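Local coordinates for protein phosphonopyruvate hydrolase (Variovorax sp., PDB 2HJP) that hydrolyses phosphonopyruvate to pyruvate and phosphate, cleaving its phosphorus-carbon bond with the help of a divalent metal ion, at residues 110-114 / 126-130; 165-169 / 197-203. All coordinates share one frame. Numbering follows the deposited sequence.

In the fold
An eight-stranded parallel barrel of the TIM type tends to place its chemistry in the loops that follow the strands and to pack the surrounding helices against the barrel and one another; the two contacts illustrate this division. Contact 1 folds a single loop, between strand 106-110 and helix 131-144, back on itself near the substrate site, and backbone hydrogen bonds fix it. Contact 2 packs helix 165-177 against the end of helix 193-201 through aliphatic and aromatic side chains. Each is partly buried, and they bury almost equal areas, 314 and 318 Å². The centres of contact 1 and contact 2 are 19 Å apart. R171 and Y175, on helix 165-177 beyond contact 2, hydrogen-bond to contact 1.

Contact 1: 110-114 / 126-130; sequences EDKTF and QELVR
Two irregular pieces of one loop cross at a single antiparallel-type beta bridge, K112 opposite L128 (CA-CA 4.3 Å). K112, T113, L128 and V129 are extended; D111 and E127 bend away from that geometry. K112-L128 is the non-hydrogen-bonded pair, bracketed by V129 N to D111 O (2.9 Å) and T113 N to E127 O (3.2 Å). T113, chi1 p, lays its CG2 3.2 Å from L128 C, while V129, chi1 m, brings CG1 to 3.5 Å from T113 CA. D111 (chi1 p) holds OD1 3.6 Å from L128 CD1; its carboxylate is engaged by Y175 OH and E157 N. The CA-to-CB bond of K112 points away from 126-130, and its mtmt side chain approaches the bound phosphonopyruvate to about 7 Å (nearest atoms). The bridge thus joins both ends of a strand-to-helix loop near the substrate, consistent with the loop gating the active site in related PEP mutase. E110 ends strand 106-110, R130 occupies the N-cap position of helix 131-144, and F134 on that helix packs on D111 and V129.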
loop_
_atom_site.group_PDB
_atom_site.type_symbol
_atom_site.label_atom_id
_atom_site.label_comp_id
_atom_site.label_asym_id
_atom_site.label_seq_id
_atom_site.Cartn_x
_atom_site.Cartn_y
_atom_site.Cartn_z
ATOM N N GLU A 110 11.639 -9.637 -19.386
ATOM C CA GLU A 110 12.235 -10.869 -19.976
ATOM C C GLU A 110 11.227 -11.747 -20.685
ATOM O O GLU A 110 10.003 -11.681 -20.423
ATOM C CB GLU A 110 12.916 -11.684 -18.855
ATOM C CG GLU A 110 11.880 -12.134 -17.794
ATOM C CD GLU A 110 12.470 -12.143 -16.368
ATOM O OE1 GLU A 110 12.077 -13.012 -15.587
ATOM O OE2 GLU A 110 13.332 -11.286 -16.052
ATOM N N ASP A 111 11.723 -12.603 -21.572
ATOM C CA ASP A 111 10.801 -13.435 -22.354
ATOM C C ASP A 111 10.492 -14.833 -21.771
ATOM O O ASP A 111 10.114 -15.762 -22.510
ATOM C CB ASP A 111 11.292 -13.553 -23.812
ATOM C CG ASP A 111 12.729 -14.061 -23.918
ATOM O OD1 ASP A 111 13.337 -14.413 -22.884
ATOM O OD2 ASP A 111 13.263 -14.099 -25.046
ATOM N N LYS A 112 10.646 -14.984 -20.464
ATOM C CA LYS A 112 10.316 -16.258 -19.829
ATOM C C LYS A 112 8.764 -16.353 -19.863
ATOM O O LYS A 112 8.064 -15.326 -19.895
ATOM C CB LYS A 112 10.788 -16.271 -18.375
ATOM C CG LYS A 112 12.275 -16.102 -18.232
ATOM C CD LYS A 112 12.911 -16.753 -16.967
ATOM C CE LYS A 112 12.368 -16.260 -15.667
ATOM N NZ LYS A 112 12.973 -17.047 -14.527
ATOM N N THR A 113 8.237 -17.559 -19.856
ATOM C CA THR A 113 6.792 -17.726 -19.843
ATOM C C THR A 113 6.452 -17.442 -18.404
ATOM O O THR A 113 7.331 -17.498 -17.523
ATOM C CB THR A 113 6.359 -19.166 -20.128
ATOM O OG1 THR A 113 6.850 -19.999 -19.073
ATOM C CG2 THR A 113 6.949 -19.645 -21.435
ATOM N N PHE A 114 5.186 -17.155 -18.139
ATOM C CA PHE A 114 4.789 -16.880 -16.780
ATOM C C PHE A 114 3.330 -17.208 -16.676
ATOM O O PHE A 114 2.565 -16.802 -17.506
ATOM C CB PHE A 114 4.955 -15.409 -16.445
ATOM C CG PHE A 114 4.164 -14.997 -15.254
ATOM C CD1 PHE A 114 4.590 -15.369 -13.979
ATOM C CD2 PHE A 114 2.895 -14.405 -15.420
ATOM C CE1 PHE A 114 3.775 -15.187 -12.872
ATOM C CE2 PHE A 114 2.055 -14.206 -14.338
ATOM C CZ PHE A 114 2.477 -14.598 -13.048
ATOM N N GLN A 126 9.642 -24.638 -24.446
ATOM C CA GLN A 126 8.399 -24.295 -23.688
ATOM C C GLN A 126 8.728 -23.304 -22.548
ATOM O O GLN A 126 7.824 -22.718 -21.932
ATOM C CB GLN A 126 7.800 -25.588 -23.093
ATOM C CG GLN A 126 7.139 -26.528 -24.092
ATOM C CD GLN A 126 6.943 -27.935 -23.536
ATOM O OE1 GLN A 126 6.613 -28.884 -24.291
ATOM N NE2 GLN A 126 7.151 -28.093 -22.209
ATOM N N GLU A 127 10.027 -23.137 -22.277
ATOM C CA GLU A 127 10.513 -22.262 -21.214
ATOM C C GLU A 127 10.333 -20.767 -21.472
ATOM O O GLU A 127 10.188 -19.985 -20.522
ATOM C CB GLU A 127 11.987 -22.556 -20.955
ATOM C CG GLU A 127 12.269 -24.049 -20.784
ATOM C CD GLU A 127 13.190 -24.357 -19.607
ATOM O OE1 GLU A 127 14.434 -24.486 -19.798
ATOM O OE2 GLU A 127 12.653 -24.466 -18.483
ATOM N N LEU A 128 10.382 -20.372 -22.740
ATOM C CA LEU A 128 10.204 -18.984 -23.131
ATOM C C LEU A 128 8.878 -18.778 -23.889
ATOM O O LEU A 128 8.315 -19.718 -24.444
ATOM C CB LEU A 128 11.377 -18.532 -24.043
ATOM C CG LEU A 128 12.829 -18.733 -23.609
ATOM C CD1 LEU A 128 13.769 -17.734 -24.303
ATOM C CD2 LEU A 128 12.930 -18.527 -22.169
ATOM N N VAL A 129 8.366 -17.546 -23.932
ATOM C CA VAL A 129 7.136 -17.323 -24.685
ATOM C C VAL A 129 7.496 -17.294 -26.175
ATOM O O VAL A 129 8.661 -17.228 -26.524
ATOM C CB VAL A 129 6.440 -15.983 -24.278
ATOM C CG1 VAL A 129 6.037 -16.033 -22.832
ATOM C CG2 VAL A 129 7.376 -14.776 -24.524
ATOM N N ARG A 130 6.490 -17.367 -27.041
ATOM C CA ARG A 130 6.702 -17.327 -28.473
ATOM C C ARG A 130 7.255 -15.968 -28.827
ATOM O O ARG A 130 6.875 -14.961 -28.233
ATOM C CB ARG A 130 5.373 -17.568 -29.243
ATOM C CG ARG A 130 4.826 -19.048 -29.225
ATOM C CD ARG A 130 3.308 -19.028 -29.041
ATOM N NE ARG A 130 2.887 -18.001 -29.927
ATOM C CZ ARG A 130 2.090 -16.999 -29.660
ATOM N NH1 ARG A 130 1.517 -16.825 -28.485
ATOM N NH2 ARG A 130 1.973 -16.128 -30.622
#

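Contact 2: 165-169 / 197-203; sequences QQEAV and AFVKSWP
Helices that follow successive strands of a TIM barrel lie side by side on its outside, and here the start of one meets the end of the next. Segment 165-169 is the first part of helix 165-177; 197-201 closes helix 193-201, and W202, the first residue to leave helical geometry, leads into P203. The segment axes approach to 10.4 Å and cross at -53°. In register, Q165 stands beside F198 (CA-CA 6.3 Å) and V169 beside W202 (CA-CA 6.4 Å).

The main bump is V169, chi1 t, which enters a hollow lined by F198, S201, W202 and P203. Its CG2 lies 3.4 Å from F198 CE1 and 3.6 Å from S201 OG, while its CG1 reaches 3.7 Å from P203 CD and 4.4 Å from W202 CE3. The reciprocal bump is F198, also chi1 t, whose ring directs its edge at A168: CE1 comes 3.6 Å from A168 C and 3.7 Å from A168 CB, the small alanine leaving room for it. W202, chi1 t, turns its indole so that CZ3, at the ring edge, lies 3.8 Å from V169 O. Q165, chi1 t, starts sideways but brings its end in against A197 and F198, adding a third bump beside V169. Beneath, F198 and A168 both rest on I185 of strand 182-185, and W202 on I183.

S201 OG donates to F198 O (3.1 Å), back within its own helix, and W202 NE1 bonds to V206 O. With the S201 hydroxyl and the W202 indole NH bonded away from the first helix, the contact that can be identified between the helices is chiefly the fit of apolar surfaces.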
loop_
_atom_site.group_PDB
_atom_site.type_symbol
_atom_site.label_atom_id
_atom_site.label_comp_id
_atom_site.label_asym_id
_atom_site.label_seq_id
_atom_site.Cartn_x
_atom_site.Cartn_y
_atom_site.Cartn_z
ATOM N N GLN A 165 22.749 -20.092 -29.119
ATOM C CA GLN A 165 23.133 -18.770 -29.578
ATOM C C GLN A 165 22.302 -18.246 -30.766
ATOM O O GLN A 165 21.831 -17.094 -30.738
ATOM C CB GLN A 165 24.616 -18.817 -29.932
ATOM C CG GLN A 165 25.362 -17.523 -29.811
ATOM C CD GLN A 165 25.681 -17.121 -28.362
ATOM O OE1 GLN A 165 26.533 -17.705 -27.647
ATOM N NE2 GLN A 165 24.967 -16.105 -27.913
ATOM N N GLN A 166 22.111 -19.074 -31.811
ATOM C CA GLN A 166 21.314 -18.657 -32.982
ATOM C C GLN A 166 19.921 -18.121 -32.551
ATOM O O GLN A 166 19.520 -17.076 -33.000
ATOM C CB GLN A 166 21.133 -19.834 -33.989
ATOM N N GLU A 167 19.224 -18.839 -31.669
ATOM C CA GLU A 167 17.889 -18.482 -31.177
ATOM C C GLU A 167 17.931 -17.194 -30.291
ATOM O O GLU A 167 17.042 -16.341 -30.389
ATOM C CB GLU A 167 17.324 -19.671 -30.367
ATOM C CG GLU A 167 15.938 -19.428 -29.726
ATOM C CD GLU A 167 14.826 -19.179 -30.768
ATOM O OE1 GLU A 167 15.160 -19.064 -31.969
ATOM O OE2 GLU A 167 13.699 -18.741 -30.382
ATOM N N ALA A 168 18.959 -17.081 -29.433
ATOM C CA ALA A 168 19.144 -15.908 -28.582
ATOM C C ALA A 168 19.295 -14.711 -29.505
ATOM O O ALA A 168 18.619 -13.677 -29.299
ATOM C CB ALA A 168 20.411 -16.080 -27.670
ATOM N N VAL A 169 20.137 -14.826 -30.557
ATOM C CA VAL A 169 20.268 -13.678 -31.470
ATOM C C VAL A 169 18.996 -13.411 -32.263
ATOM O O VAL A 169 18.627 -12.247 -32.516
ATOM C CB VAL A 169 21.439 -13.841 -32.460
ATOM C CG1 VAL A 169 21.327 -12.793 -33.602
ATOM C CG2 VAL A 169 22.719 -13.702 -31.676
ATOM N N ALA A 197 30.680 -14.685 -26.918
ATOM C CA ALA A 197 30.346 -15.186 -28.255
ATOM C C ALA A 197 29.039 -14.551 -28.757
ATOM O O ALA A 197 28.916 -14.213 -29.952
ATOM C CB ALA A 197 30.216 -16.717 -28.241
ATOM N N PHE A 198 28.024 -14.448 -27.892
ATOM C CA PHE A 198 26.803 -13.748 -28.313
ATOM C C PHE A 198 27.151 -12.314 -28.745
ATOM O O PHE A 198 26.739 -11.859 -29.809
ATOM C CB PHE A 198 25.773 -13.659 -27.176
ATOM C CG PHE A 198 24.494 -12.907 -27.552
ATOM C CD1 PHE A 198 23.374 -13.602 -27.980
ATOM C CD2 PHE A 198 24.434 -11.518 -27.481
ATOM C CE1 PHE A 198 22.206 -12.956 -28.350
ATOM C CE2 PHE A 198 23.273 -10.841 -27.846
ATOM C CZ PHE A 198 22.151 -11.577 -28.288
ATOM N N VAL A 199 27.881 -11.578 -27.915
ATOM C CA VAL A 199 28.239 -10.198 -28.248
ATOM C C VAL A 199 28.927 -10.052 -29.617
ATOM O O VAL A 199 28.589 -9.177 -30.434
ATOM C CB VAL A 199 29.150 -9.629 -27.165
ATOM C CG1 VAL A 199 29.733 -8.282 -27.607
ATOM C CG2 VAL A 199 28.315 -9.411 -25.845
ATOM N N LYS A 200 29.933 -10.888 -29.831
ATOM C CA LYS A 200 30.660 -10.865 -31.090
ATOM C C LYS A 200 29.691 -11.119 -32.249
ATOM O O LYS A 200 29.815 -10.539 -33.304
ATOM C CB LYS A 200 31.752 -11.942 -31.116
ATOM C CG LYS A 200 32.538 -11.937 -32.460
ATOM N N SER A 201 28.722 -11.983 -32.071
ATOM C CA SER A 201 27.805 -12.208 -33.155
ATOM C C SER A 201 26.637 -11.235 -33.247
ATOM O O SER A 201 26.054 -11.122 -34.291
ATOM C CB SER A 201 27.295 -13.646 -33.152
ATOM O OG SER A 201 26.295 -13.861 -32.181
ATOM N N TRP A 202 26.344 -10.479 -32.197
ATOM C CA TRP A 202 25.183 -9.580 -32.220
ATOM C C TRP A 202 25.247 -8.628 -33.430
ATOM O O TRP A 202 26.197 -7.888 -33.561
ATOM C CB TRP A 202 25.132 -8.767 -30.908
ATOM C CG TRP A 202 24.021 -7.774 -30.920
ATOM C CD1 TRP A 202 24.117 -6.414 -30.889
ATOM C CD2 TRP A 202 22.619 -8.084 -31.002
ATOM N NE1 TRP A 202 22.854 -5.855 -30.931
ATOM C CE2 TRP A 202 21.918 -6.866 -31.012
ATOM C CE3 TRP A 202 21.895 -9.286 -31.087
ATOM C CZ2 TRP A 202 20.479 -6.799 -31.101
ATOM C CZ3 TRP A 202 20.475 -9.229 -31.175
ATOM C CH2 TRP A 202 19.787 -7.984 -31.181
ATOM N N PRO A 203 24.225 -8.634 -34.298
ATOM C CA PRO A 203 24.122 -7.808 -35.512
ATOM C C PRO A 203 23.175 -6.585 -35.422
ATOM O O PRO A 203 23.167 -5.700 -36.327
ATOM C CB PRO A 203 23.668 -8.829 -36.563
ATOM C CG PRO A 203 22.682 -9.708 -35.790
ATOM C CD PRO A 203 23.197 -9.699 -34.308
#